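Local coordinates for VC0179-like protein (Escherichia coli, PDB 4XJ6) that probably makes cyclic dinucleotides as a bacterial homolog of cyclic GMP-AMP synthase, a nucleotidyltransferase that binds nucleoside triphosphate with magnesium, at residues N73-L77 / K161-E166; A59-E63 / A86-F90; F5-Y9 / I389-F393. All blocks are in the same frame, centred on the assembly; numbering follows the deposited sequence.

Interaction 1 (N73-L77 / K161-E166)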
ATOM      1  N   ASN A  73     -11.616  20.490  13.332  1.00 22.26           N
ATOM      2  CA  ASN A  73     -10.444  20.250  12.493  1.00 26.68           C
ATOM      3  C   ASN A  73     -10.676  20.639  11.037  1.00 27.45           C
ATOM      4  O   ASN A  73      -9.729  20.745  10.258  1.00 23.49           O
ATOM      5  CB  ASN A  73     -10.022  18.779  12.566  1.00 22.59           C
ATOM      6  CG  ASN A  73      -9.308  18.437  13.857  1.00 25.52           C
ATOM      7  OD1 ASN A  73      -8.124  18.732  14.020  1.00 25.06           O
ATOM      8  ND2 ASN A  73     -10.021  17.800  14.779  1.00 26.42           N
ATOM      9  N   VAL A  74     -11.942  20.844  10.679  1.00 26.91           N
ATOM     10  CA  VAL A  74     -12.326  21.267   9.334  1.00 26.74           C
ATOM     11  C   VAL A  74     -11.726  22.639   9.014  1.00 25.36           C
ATOM     12  O   VAL A  74     -11.629  23.032   7.853  1.00 29.50           O
ATOM     13  CB  VAL A  74     -13.873  21.292   9.188  1.00 29.01           C
ATOM     14  CG1 VAL A  74     -14.311  21.684   7.779  1.00 22.02           C
ATOM     15  CG2 VAL A  74     -14.450  19.935   9.544  1.00 32.11           C
ATOM     16  N   ARG A  75     -11.315  23.351  10.061  1.00 24.60           N
ATOM     17  CA  ARG A  75     -10.546  24.591   9.939  1.00 32.84           C
ATOM     18  C   ARG A  75      -9.437  24.523   8.888  1.00 30.58           C
ATOM     19  O   ARG A  75      -9.170  25.501   8.193  1.00 32.87           O
ATOM     20  CB  ARG A  75      -9.912  24.955  11.288  1.00 43.77           C
ATOM     21  CG  ARG A  75     -10.809  25.719  12.242  1.00 52.82           C
ATOM     22  CD  ARG A  75     -10.119  25.967  13.583  1.00 59.39           C
ATOM     23  NE  ARG A  75      -9.932  24.734  14.344  1.00 60.33           N
ATOM     24  CZ  ARG A  75      -8.749  24.233  14.685  1.00 62.32           C
ATOM     25  NH1 ARG A  75      -7.636  24.865  14.340  1.00 64.29           N
ATOM     26  NH2 ARG A  75      -8.680  23.103  15.377  1.00 60.79           N
ATOM     27  N   TYR A  76      -8.799  23.359   8.783  1.00 25.14           N
ATOM     28  CA  TYR A  76      -7.563  23.216   8.018  1.00 27.51           C
ATOM     29  C   TYR A  76      -7.784  22.893   6.539  1.00 28.17           C
ATOM     30  O   TYR A  76      -6.828  22.841   5.762  1.00 26.29           O
ATOM     31  CB  TYR A  76      -6.682  22.143   8.667  1.00 25.60           C
ATOM     32  CG  TYR A  76      -6.293  22.489  10.088  1.00 27.91           C
ATOM     33  CD1 TYR A  76      -5.428  23.544  10.348  1.00 29.25           C
ATOM     34  CD2 TYR A  76      -6.800  21.776  11.167  1.00 23.12           C
ATOM     35  CE1 TYR A  76      -5.069  23.874  11.641  1.00 31.68           C
ATOM     36  CE2 TYR A  76      -6.448  22.099  12.467  1.00 24.80           C
ATOM     37  CZ  TYR A  76      -5.583  23.147  12.697  1.00 36.60           C
ATOM     38  OH  TYR A  76      -5.234  23.468  13.987  1.00 38.47           O
ATOM     39  N   LEU A  77      -9.036  22.677   6.150  1.00 27.25           N
ATOM     40  CA  LEU A  77      -9.371  22.575   4.735  1.00 26.27           C
ATOM     41  C   LEU A  77      -9.341  23.970   4.117  1.00 27.58           C
ATOM     42  O   LEU A  77      -9.408  24.970   4.833  1.00 25.62           O
ATOM     43  CB  LEU A  77     -10.747  21.935   4.537  1.00 26.15           C
ATOM     44  CG  LEU A  77     -11.004  20.509   5.029  1.00 25.48           C
ATOM     45  CD1 LEU A  77     -12.470  20.155   4.835  1.00 26.17           C
ATOM     46  CD2 LEU A  77     -10.120  19.517   4.299  1.00 24.72           C
ATOM     47  N   LYS A 161      -4.760  16.751   6.776  1.00 23.26           N
ATOM     48  CA  LYS A 161      -4.373  18.153   6.647  1.00 25.74           C
ATOM     49  C   LYS A 161      -4.245  18.821   8.012  1.00 28.73           C
ATOM     50  O   LYS A 161      -3.472  19.767   8.178  1.00 32.89           O
ATOM     51  CB  LYS A 161      -5.376  18.914   5.782  1.00 25.81           C
ATOM     52  CG  LYS A 161      -5.228  18.647   4.293  1.00 28.00           C
ATOM     53  CD  LYS A 161      -6.311  19.349   3.491  1.00 35.62           C
ATOM     54  CE  LYS A 161      -5.709  20.142   2.342  1.00 42.97           C
ATOM     55  NZ  LYS A 161      -6.476  19.976   1.077  1.00 46.52           N
ATOM     56  N   SER A 162      -5.000  18.329   8.990  1.00 31.07           N
ATOM     57  CA  SER A 162      -4.888  18.836  10.353  1.00 31.20           C
ATOM     58  C   SER A 162      -3.574  18.374  10.973  1.00 28.18           C
ATOM     59  O   SER A 162      -2.959  19.094  11.756  1.00 33.49           O
ATOM     60  CB  SER A 162      -6.071  18.374  11.206  1.00 32.39           C
ATOM     61  OG  SER A 162      -5.986  16.986  11.491  1.00 35.15           O
ATOM     62  N   LEU A 163      -3.159  17.162  10.617  1.00 25.73           N
ATOM     63  CA  LEU A 163      -1.882  16.621  11.061  1.00 30.77           C
ATOM     64  C   LEU A 163      -0.730  17.361  10.385  1.00 28.85           C
ATOM     65  O   LEU A 163       0.297  17.639  11.010  1.00 27.76           O
ATOM     66  CB  LEU A 163      -1.796  15.123  10.767  1.00 23.88           C
ATOM     67  CG  LEU A 163      -2.731  14.228  11.578  1.00 24.85           C
ATOM     68  CD1 LEU A 163      -2.588  12.775  11.153  1.00 22.48           C
ATOM     69  CD2 LEU A 163      -2.443  14.383  13.061  1.00 26.01           C
ATOM     70  N   GLU A 164      -0.916  17.679   9.106  1.00 25.36           N
ATOM     71  CA  GLU A 164       0.058  18.449   8.343  1.00 32.06           C
ATOM     72  C   GLU A 164       0.283  19.826   8.955  1.00 29.54           C
ATOM     73  O   GLU A 164       1.418  20.247   9.172  1.00 32.10           O
ATOM     74  CB  GLU A 164      -0.406  18.595   6.893  1.00 25.69           C
ATOM     75  CG  GLU A 164       0.406  19.587   6.079  1.00 32.83           C
ATOM     76  CD  GLU A 164      -0.099  19.734   4.659  1.00 33.78           C
ATOM     77  OE1 GLU A 164      -1.198  20.295   4.464  1.00 39.13           O
ATOM     78  OE2 GLU A 164       0.607  19.283   3.735  1.00 31.79           O
ATOM     79  N   ALA A 165      -0.815  20.517   9.236  1.00 30.86           N
ATOM     80  CA  ALA A 165      -0.764  21.887   9.735  1.00 29.55           C
ATOM     81  C   ALA A 165      -0.177  21.972  11.141  1.00 31.34           C
ATOM     82  O   ALA A 165       0.499  22.943  11.481  1.00 31.91           O
ATOM     83  CB  ALA A 165      -2.151  22.499   9.715  1.00 29.70           C
ATOM     84  N   GLU A 166      -0.439  20.955  11.955  1.00 31.84           N
ATOM     85  CA  GLU A 166      -0.025  20.976  13.352  1.00 34.18           C
ATOM     86  C   GLU A 166       1.361  20.373  13.583  1.00 35.70           C
ATOM     87  O   GLU A 166       1.924  20.512  14.666  1.00 39.24           O
ATOM     88  CB  GLU A 166      -1.059  20.244  14.211  1.00 31.48           C
ATOM     89  CG  GLU A 166      -2.374  20.990  14.364  1.00 33.79           C
ATOM     90  CD  GLU A 166      -3.403  20.196  15.141  1.00 36.83           C
ATOM     91  OE1 GLU A 166      -3.123  19.025  15.469  1.00 39.10           O
ATOM     92  OE2 GLU A 166      -4.490  20.742  15.423  1.00 39.88           O
TER
HETATM   93  O   HOH W   1      -6.715  19.673  16.241  1.00 41.59           O
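E166 and N73 face each other across one ordered water, and E166 OE2 accepts from that water at 2.6 Å. The same water donates to N73 OD1 at 2.8 Å, so it bridges the two acceptors, whose own oxygens stay 4.4 Å apart (N73 OD1 to E166 OE2). The other ends of both groups are held by helix 24-57. E166 OE1 forms a salt bridge with R40, and N73 ND2 donates to E47. R40 also bonds S162 OG, which in addition bonds the backbone O of S159.

The Y76 ring lies alongside the helix end 161-166. Its CG sits beside the backbone N (chi1 -61°), which turns the ring along the helix surface. Y76 CD1 meets A165 CB and Y76 CD2 meets S162 CB, each at 3.5 Å. Both come obliquely from the same side of the ring. The ring and the E166 carboxylate are nearly perpendicular, 87° apart. R75 NH1 reaches the Y76 hydroxyl in a weak hydrogen bond. Beyond the ring, L77 CD2 touches K161 CD at 3.9 Å, the two chains crossing at about a right angle.

The contact joins the loop between helices 62-69 and 79-90 to the last turn of helix 149-166, in the nucleotidyltransferase part. The loop side chains bury apolar surface on the helix, while the carboxylate of E166 is probably kept ionised by R40 and the bridging water.

Interaction 2 (A59-E63 / A86-F90)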
ATOM      1  N   ALA A  59     -32.234  22.613  13.831  1.00 49.44           N
ATOM      2  CA  ALA A  59     -32.704  23.280  12.613  1.00 48.93           C
ATOM      3  C   ALA A  59     -31.733  24.361  12.140  1.00 49.10           C
ATOM      4  O   ALA A  59     -32.143  25.469  11.789  1.00 47.64           O
ATOM      5  CB  ALA A  59     -34.087  23.874  12.837  1.00 46.50           C
ATOM      6  N   LEU A  60     -30.448  24.020  12.130  1.00 48.46           N
ATOM      7  CA  LEU A  60     -29.387  24.973  11.829  1.00 42.37           C
ATOM      8  C   LEU A  60     -29.463  25.523  10.413  1.00 39.57           C
ATOM      9  O   LEU A  60     -29.942  24.853   9.498  1.00 37.85           O
ATOM     10  CB  LEU A  60     -28.018  24.322  12.036  1.00 41.50           C
ATOM     11  CG  LEU A  60     -27.694  23.762  13.421  1.00 40.18           C
ATOM     12  CD1 LEU A  60     -26.304  23.149  13.426  1.00 36.53           C
ATOM     13  CD2 LEU A  60     -27.816  24.841  14.487  1.00 40.01           C
ATOM     14  N   THR A  61     -28.982  26.749  10.245  1.00 36.71           N
ATOM     15  CA  THR A  61     -28.785  27.319   8.920  1.00 33.96           C
ATOM     16  C   THR A  61     -27.492  26.759   8.343  1.00 31.33           C
ATOM     17  O   THR A  61     -26.695  26.158   9.066  1.00 29.47           O
ATOM     18  CB  THR A  61     -28.716  28.856   8.956  1.00 30.58           C
ATOM     19  OG1 THR A  61     -27.616  29.267   9.778  1.00 30.30           O
ATOM     20  CG2 THR A  61     -30.004  29.437   9.517  1.00 31.70           C
ATOM     21  N   LEU A  62     -27.286  26.948   7.044  1.00 31.57           N
ATOM     22  CA  LEU A  62     -26.055  26.507   6.404  1.00 29.30           C
ATOM     23  C   LEU A  62     -24.867  27.259   6.984  1.00 30.54           C
ATOM     24  O   LEU A  62     -23.796  26.688   7.194  1.00 34.08           O
ATOM     25  CB  LEU A  62     -26.126  26.713   4.891  1.00 23.99           C
ATOM     26  CG  LEU A  62     -24.866  26.331   4.106  1.00 27.08           C
ATOM     27  CD1 LEU A  62     -24.515  24.859   4.306  1.00 23.09           C
ATOM     28  CD2 LEU A  62     -25.041  26.659   2.631  1.00 24.56           C
ATOM     29  N   GLU A  63     -25.073  28.545   7.249  1.00 27.81           N
ATOM     30  CA  GLU A  63     -24.038  29.387   7.833  1.00 29.70           C
ATOM     31  C   GLU A  63     -23.657  28.906   9.227  1.00 29.31           C
ATOM     32  O   GLU A  63     -22.479  28.869   9.571  1.00 34.93           O
ATOM     33  CB  GLU A  63     -24.500  30.847   7.882  1.00 29.82           C
ATOM     34  CG  GLU A  63     -23.593  31.780   8.682  1.00 35.75           C
ATOM     35  CD  GLU A  63     -22.283  32.113   7.981  1.00 45.29           C
ATOM     36  OE1 GLU A  63     -21.947  31.464   6.966  1.00 44.99           O
ATOM     37  OE2 GLU A  63     -21.584  33.036   8.450  1.00 51.81           O
ATOM     38  N   ALA A  86     -19.631  21.759   4.573  1.00 29.37           N
ATOM     39  CA  ALA A  86     -20.761  22.383   5.253  1.00 23.33           C
ATOM     40  C   ALA A  86     -22.056  22.053   4.527  1.00 26.00           C
ATOM     41  O   ALA A  86     -23.047  21.672   5.148  1.00 27.31           O
ATOM     42  CB  ALA A  86     -20.568  23.890   5.344  1.00 22.01           C
ATOM     43  N   ARG A  87     -22.034  22.192   3.206  1.00 24.68           N
ATOM     44  CA  ARG A  87     -23.195  21.884   2.381  1.00 27.63           C
ATOM     45  C   ARG A  87     -23.578  20.412   2.479  1.00 29.63           C
ATOM     46  O   ARG A  87     -24.741  20.083   2.704  1.00 24.70           O
ATOM     47  CB  ARG A  87     -22.933  22.256   0.924  1.00 24.13           C
ATOM     48  CG  ARG A  87     -22.871  23.751   0.671  1.00 31.82           C
ATOM     49  CD  ARG A  87     -22.904  24.062  -0.813  1.00 25.91           C
ATOM     50  NE  ARG A  87     -21.733  23.542  -1.513  1.00 28.12           N
ATOM     51  CZ  ARG A  87     -20.602  24.220  -1.676  1.00 29.26           C
ATOM     52  NH1 ARG A  87     -20.488  25.445  -1.182  1.00 25.63           N
ATOM     53  NH2 ARG A  87     -19.584  23.677  -2.329  1.00 27.83           N
ATOM     54  N   LEU A  88     -22.591  19.535   2.308  1.00 25.72           N
ATOM     55  CA  LEU A  88     -22.812  18.091   2.341  1.00 26.09           C
ATOM     56  C   LEU A  88     -23.445  17.625   3.648  1.00 25.00           C
ATOM     57  O   LEU A  88     -24.379  16.826   3.639  1.00 26.93           O
ATOM     58  CB  LEU A  88     -21.492  17.351   2.121  1.00 25.17           C
ATOM     59  CG  LEU A  88     -20.874  17.488   0.732  1.00 24.81           C
ATOM     60  CD1 LEU A  88     -19.465  16.918   0.715  1.00 22.53           C
ATOM     61  CD2 LEU A  88     -21.750  16.798  -0.302  1.00 25.43           C
ATOM     62  N   ILE A  89     -22.929  18.118   4.768  1.00 22.88           N
ATOM     63  CA  ILE A  89     -23.473  17.773   6.078  1.00 29.13           C
ATOM     64  C   ILE A  89     -24.862  18.384   6.244  1.00 31.51           C
ATOM     65  O   ILE A  89     -25.752  17.789   6.854  1.00 34.20           O
ATOM     66  CB  ILE A  89     -22.541  18.248   7.215  1.00 26.63           C
ATOM     67  CG1 ILE A  89     -21.239  17.447   7.202  1.00 21.49           C
ATOM     68  CG2 ILE A  89     -23.211  18.121   8.579  1.00 23.05           C
ATOM     69  CD1 ILE A  89     -20.254  17.887   8.260  1.00 27.35           C
ATOM     70  N   PHE A  90     -25.042  19.571   5.676  1.00 27.03           N
ATOM     71  CA  PHE A  90     -26.317  20.271   5.730  1.00 26.44           C
ATOM     72  C   PHE A  90     -27.416  19.511   4.990  1.00 27.35           C
ATOM     73  O   PHE A  90     -28.540  19.397   5.481  1.00 28.24           O
ATOM     74  CB  PHE A  90     -26.161  21.679   5.149  1.00 27.35           C
ATOM     75  CG  PHE A  90     -27.439  22.466   5.087  1.00 30.04           C
ATOM     76  CD1 PHE A  90     -27.869  23.209   6.173  1.00 25.20           C
ATOM     77  CD2 PHE A  90     -28.200  22.479   3.930  1.00 29.59           C
ATOM     78  CE1 PHE A  90     -29.040  23.940   6.108  1.00 26.08           C
ATOM     79  CE2 PHE A  90     -29.370  23.202   3.858  1.00 32.74           C
ATOM     80  CZ  PHE A  90     -29.793  23.936   4.951  1.00 31.58           C
TER
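L62 and F90 make the main apolar contact. L62 CD1 rests against F90 CB at 3.7 Å, and L62 CB stands over one face of the F90 ring, toward its rim. The two side chains cross at about a right angle. L62 CG points away from its own backbone N (chi1 178°), and this carries the methyl groups across to helix 79-90. There CD1 also approaches A86 CB, at 4.2 Å. CD2 meets the CG of R87 at 4.1 Å, so the leucine touches the aliphatic base of the arginine. The guanidinium leads off elsewhere and forms a salt bridge with E80.

The contact lies where one helix starts beside the end of another. T61 is the N-cap residue of helix 62-69, and its OG1 bonds S64 OG one turn on. F90 is in the last turn of helix 79-90. The two helices follow each other in the chain, and this pairing brings the start of the first against the end of the second. A86 also touches V65, R66 and L69 of helix 62-69, while I89 faces helix 24-57.

Backbone atoms make the remaining contacts, and none of them is a hydrogen bond across the segments. The carbonyl O of L60 comes to the edge of the F90 ring, near its plane, 3.6 Å from CE1. The backbone N of L62 is also 3.6 Å from F90 CE1. L62 CD1 lies 3.6 Å from the O of A86, an oxygen already taken by the helical bond from F90 N.

Interaction 3 (F5-Y9 / I389-F393)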
ATOM      1  N   PHE A   5      24.669 -17.982  -2.547  1.00 27.15           N
ATOM      2  CA  PHE A   5      24.226 -16.727  -1.944  1.00 27.43           C
ATOM      3  C   PHE A   5      23.141 -16.923  -0.885  1.00 26.09           C
ATOM      4  O   PHE A   5      22.499 -15.959  -0.470  1.00 25.65           O
ATOM      5  CB  PHE A   5      23.722 -15.767  -3.030  1.00 27.71           C
ATOM      6  CG  PHE A   5      24.817 -15.156  -3.857  1.00 31.93           C
ATOM      7  CD1 PHE A   5      25.508 -14.047  -3.399  1.00 31.51           C
ATOM      8  CD2 PHE A   5      25.154 -15.684  -5.093  1.00 36.27           C
ATOM      9  CE1 PHE A   5      26.517 -13.479  -4.153  1.00 35.34           C
ATOM     10  CE2 PHE A   5      26.163 -15.119  -5.853  1.00 38.23           C
ATOM     11  CZ  PHE A   5      26.844 -14.014  -5.380  1.00 37.23           C
ATOM     12  N   ASN A   6      22.944 -18.163  -0.445  1.00 22.17           N
ATOM     13  CA  ASN A   6      21.908 -18.476   0.538  1.00 23.16           C
ATOM     14  C   ASN A   6      22.066 -17.712   1.853  1.00 22.18           C
ATOM     15  O   ASN A   6      21.078 -17.301   2.465  1.00 22.69           O
ATOM     16  CB  ASN A   6      21.884 -19.979   0.816  1.00 25.28           C
ATOM     17  CG  ASN A   6      21.211 -20.764  -0.293  1.00 38.82           C
ATOM     18  OD1 ASN A   6      20.320 -20.259  -0.974  1.00 42.05           O
ATOM     19  ND2 ASN A   6      21.635 -22.010  -0.477  1.00 42.50           N
ATOM     20  N   ASN A   7      23.310 -17.525   2.282  1.00 25.33           N
ATOM     21  CA  ASN A   7      23.588 -16.760   3.493  1.00 30.33           C
ATOM     22  C   ASN A   7      23.555 -15.255   3.239  1.00 30.36           C
ATOM     23  O   ASN A   7      23.210 -14.481   4.130  1.00 32.97           O
ATOM     24  CB  ASN A   7      24.936 -17.168   4.093  1.00 37.19           C
ATOM     25  CG  ASN A   7      24.812 -18.325   5.067  1.00 44.19           C
ATOM     26  OD1 ASN A   7      24.535 -18.129   6.251  1.00 49.32           O
ATOM     27  ND2 ASN A   7      25.011 -19.540   4.571  1.00 47.60           N
ATOM     28  N   TYR A   8      23.920 -14.849   2.026  1.00 29.20           N
ATOM     29  CA  TYR A   8      23.772 -13.460   1.608  1.00 24.84           C
ATOM     30  C   TYR A   8      22.317 -13.047   1.771  1.00 21.98           C
ATOM     31  O   TYR A   8      22.015 -11.957   2.254  1.00 28.70           O
ATOM     32  CB  TYR A   8      24.228 -13.281   0.156  1.00 20.81           C
ATOM     33  CG  TYR A   8      23.820 -11.965  -0.482  1.00 27.82           C
ATOM     34  CD1 TYR A   8      24.658 -10.859  -0.441  1.00 26.91           C
ATOM     35  CD2 TYR A   8      22.599 -11.835  -1.135  1.00 23.65           C
ATOM     36  CE1 TYR A   8      24.292  -9.659  -1.025  1.00 25.52           C
ATOM     37  CE2 TYR A   8      22.222 -10.638  -1.719  1.00 22.55           C
ATOM     38  CZ  TYR A   8      23.074  -9.553  -1.661  1.00 24.96           C
ATOM     39  OH  TYR A   8      22.710  -8.359  -2.242  1.00 28.37           O
ATOM     40  N   TYR A   9      21.421 -13.946   1.380  1.00 21.16           N
ATOM     41  CA  TYR A   9      19.989 -13.676   1.401  1.00 22.80           C
ATOM     42  C   TYR A   9      19.369 -13.745   2.798  1.00 26.47           C
ATOM     43  O   TYR A   9      18.592 -12.867   3.181  1.00 28.25           O
ATOM     44  CB  TYR A   9      19.253 -14.659   0.480  1.00 21.19           C
ATOM     45  CG  TYR A   9      19.386 -14.363  -1.000  1.00 21.11           C
ATOM     46  CD1 TYR A   9      18.944 -13.156  -1.530  1.00 21.74           C
ATOM     47  CD2 TYR A   9      19.920 -15.303  -1.872  1.00 21.22           C
ATOM     48  CE1 TYR A   9      19.052 -12.886  -2.878  1.00 21.65           C
ATOM     49  CE2 TYR A   9      20.034 -15.042  -3.227  1.00 22.43           C
ATOM     50  CZ  TYR A   9      19.597 -13.831  -3.723  1.00 23.23           C
ATOM     51  OH  TYR A   9      19.700 -13.554  -5.067  1.00 26.21           O
ATOM     52  N   ILE A 389      26.134  -8.569  -7.102  1.00 26.86           N
ATOM     53  CA  ILE A 389      24.754  -8.884  -6.737  1.00 27.53           C
ATOM     54  C   ILE A 389      24.094  -7.689  -6.047  1.00 29.20           C
ATOM     55  O   ILE A 389      22.868  -7.569  -6.029  1.00 30.15           O
ATOM     56  CB  ILE A 389      24.682 -10.126  -5.824  1.00 26.35           C
ATOM     57  CG1 ILE A 389      23.240 -10.621  -5.694  1.00 24.73           C
ATOM     58  CG2 ILE A 389      25.285  -9.823  -4.462  1.00 21.96           C
ATOM     59  CD1 ILE A 389      23.113 -11.990  -5.072  1.00 20.74           C
ATOM     60  N   ASN A 390      24.914  -6.802  -5.491  1.00 21.85           N
ATOM     61  CA  ASN A 390      24.413  -5.582  -4.866  1.00 27.81           C
ATOM     62  C   ASN A 390      24.059  -4.520  -5.899  1.00 28.73           C
ATOM     63  O   ASN A 390      23.563  -3.450  -5.553  1.00 26.02           O
ATOM     64  CB  ASN A 390      25.435  -5.025  -3.873  1.00 26.66           C
ATOM     65  CG  ASN A 390      25.337  -5.678  -2.509  1.00 26.28           C
ATOM     66  OD1 ASN A 390      24.526  -6.579  -2.295  1.00 26.17           O
ATOM     67  ND2 ASN A 390      26.169  -5.228  -1.575  1.00 23.94           N
ATOM     68  N   GLU A 391      24.321  -4.812  -7.168  1.00 21.93           N
ATOM     69  CA  GLU A 391      23.852  -3.943  -8.238  1.00 30.15           C
ATOM     70  C   GLU A 391      22.370  -4.198  -8.465  1.00 29.14           C
ATOM     71  O   GLU A 391      21.658  -3.363  -9.018  1.00 31.24           O
ATOM     72  CB  GLU A 391      24.639  -4.173  -9.526  1.00 31.58           C
ATOM     73  CG  GLU A 391      26.098  -3.759  -9.441  1.00 36.63           C
ATOM     74  CD  GLU A 391      26.860  -4.057 -10.714  1.00 38.79           C
ATOM     75  OE1 GLU A 391      26.223  -4.116 -11.785  1.00 37.23           O
ATOM     76  OE2 GLU A 391      28.094  -4.241 -10.642  1.00 45.04           O
ATOM     77  N   ALA A 392      21.916  -5.366  -8.019  1.00 23.89           N
ATOM     78  CA  ALA A 392      20.523  -5.760  -8.162  1.00 26.81           C
ATOM     79  C   ALA A 392      19.686  -5.316  -6.966  1.00 27.45           C
ATOM     80  O   ALA A 392      18.603  -4.754  -7.132  1.00 27.28           O
ATOM     81  CB  ALA A 392      20.426  -7.264  -8.345  1.00 19.03           C
ATOM     82  N   PHE A 393      20.193  -5.565  -5.763  1.00 19.11           N
ATOM     83  CA  PHE A 393      19.428  -5.309  -4.545  1.00 25.87           C
ATOM     84  C   PHE A 393      19.904  -4.067  -3.794  1.00 26.95           C
ATOM     85  O   PHE A 393      19.369  -3.735  -2.736  1.00 29.42           O
ATOM     86  CB  PHE A 393      19.494  -6.526  -3.616  1.00 22.21           C
ATOM     87  CG  PHE A 393      19.075  -7.812  -4.271  1.00 22.60           C
ATOM     88  CD1 PHE A 393      17.736  -8.078  -4.505  1.00 20.49           C
ATOM     89  CD2 PHE A 393      20.016  -8.757  -4.644  1.00 22.35           C
ATOM     90  CE1 PHE A 393      17.344  -9.257  -5.104  1.00 23.15           C
ATOM     91  CE2 PHE A 393      19.629  -9.939  -5.244  1.00 18.56           C
ATOM     92  CZ  PHE A 393      18.291 -10.189  -5.473  1.00 18.04           C
TER
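I389 is the apolar centre, with three aromatic rings of segment 5-9 around it. Its CD1 sits over one face of the F5 ring as a CH-pi contact, 3.8 Å from the centroid and 19° off the normal. The same methyl lies off-centre over the Y8 ring. I389 CG1 extends opposite its backbone N (chi1 -168°), which sends CD1 in between the rings. The other branch, CG2, approaches the Y8 ring obliquely, 3.6 Å from Y8 CZ. The isoleucine and the tyrosine run alongside each other, pointing opposite ways.

Further out, Y9 points its edge at the face of F393. The pair is an offset edge-to-face contact, with centroids 5.7 Å apart and planes nearly perpendicular. Y9 CE1 reaches F393 CZ at 3.8 Å. F393 also touches Y8, its CD2 lying 3.6 Å from Y8 OH.

The polar edge is a single bond. Y8 OH donates to N390 OD1 at 2.5 Å, a short distance, and the donor lies almost in line with the C=O bond (170°). The amide oxygen is in the plane of the Y8 ring, at its edge. N390 ND2 donates to the backbone O of V397, so both ends of this amide have partners.

Helix 6-10 is thus held against segment 389-393 of helix 382-393, near the two-stranded sheet that pairs strands 3-4 and 404-405. Helix 357-377 supports F5 and I389 through A376. M322 of helix 318-335 touches both Y9 and F393, and F281 stacks on Y9.

Interaction 3 is buried, interaction 1 partly buried, and interaction 2 lies at the surface. Interactions 1 and 2 share a neighbourhood, with centres about 20 Å apart. Segment 59-63 runs into helix 62-69 and segment 73-77 follows it. Helix 79-90 supplies one side of interaction 2 and touches V74 of interaction 1, and helix 24-57 borders both. Interaction 3 is across the chain's centre, about 44 Å from interaction 1 and 60 Å from interaction 2 between centres, and joins segments near the two chain ends. Interaction 1 pairs a water bridge with tyrosine packing, and its glutamate's salt bridge goes to helix 24-57. Interaction 2 is leucine-phenylalanine without hydrogen bonds, and interaction 3 an aromatic cluster with one.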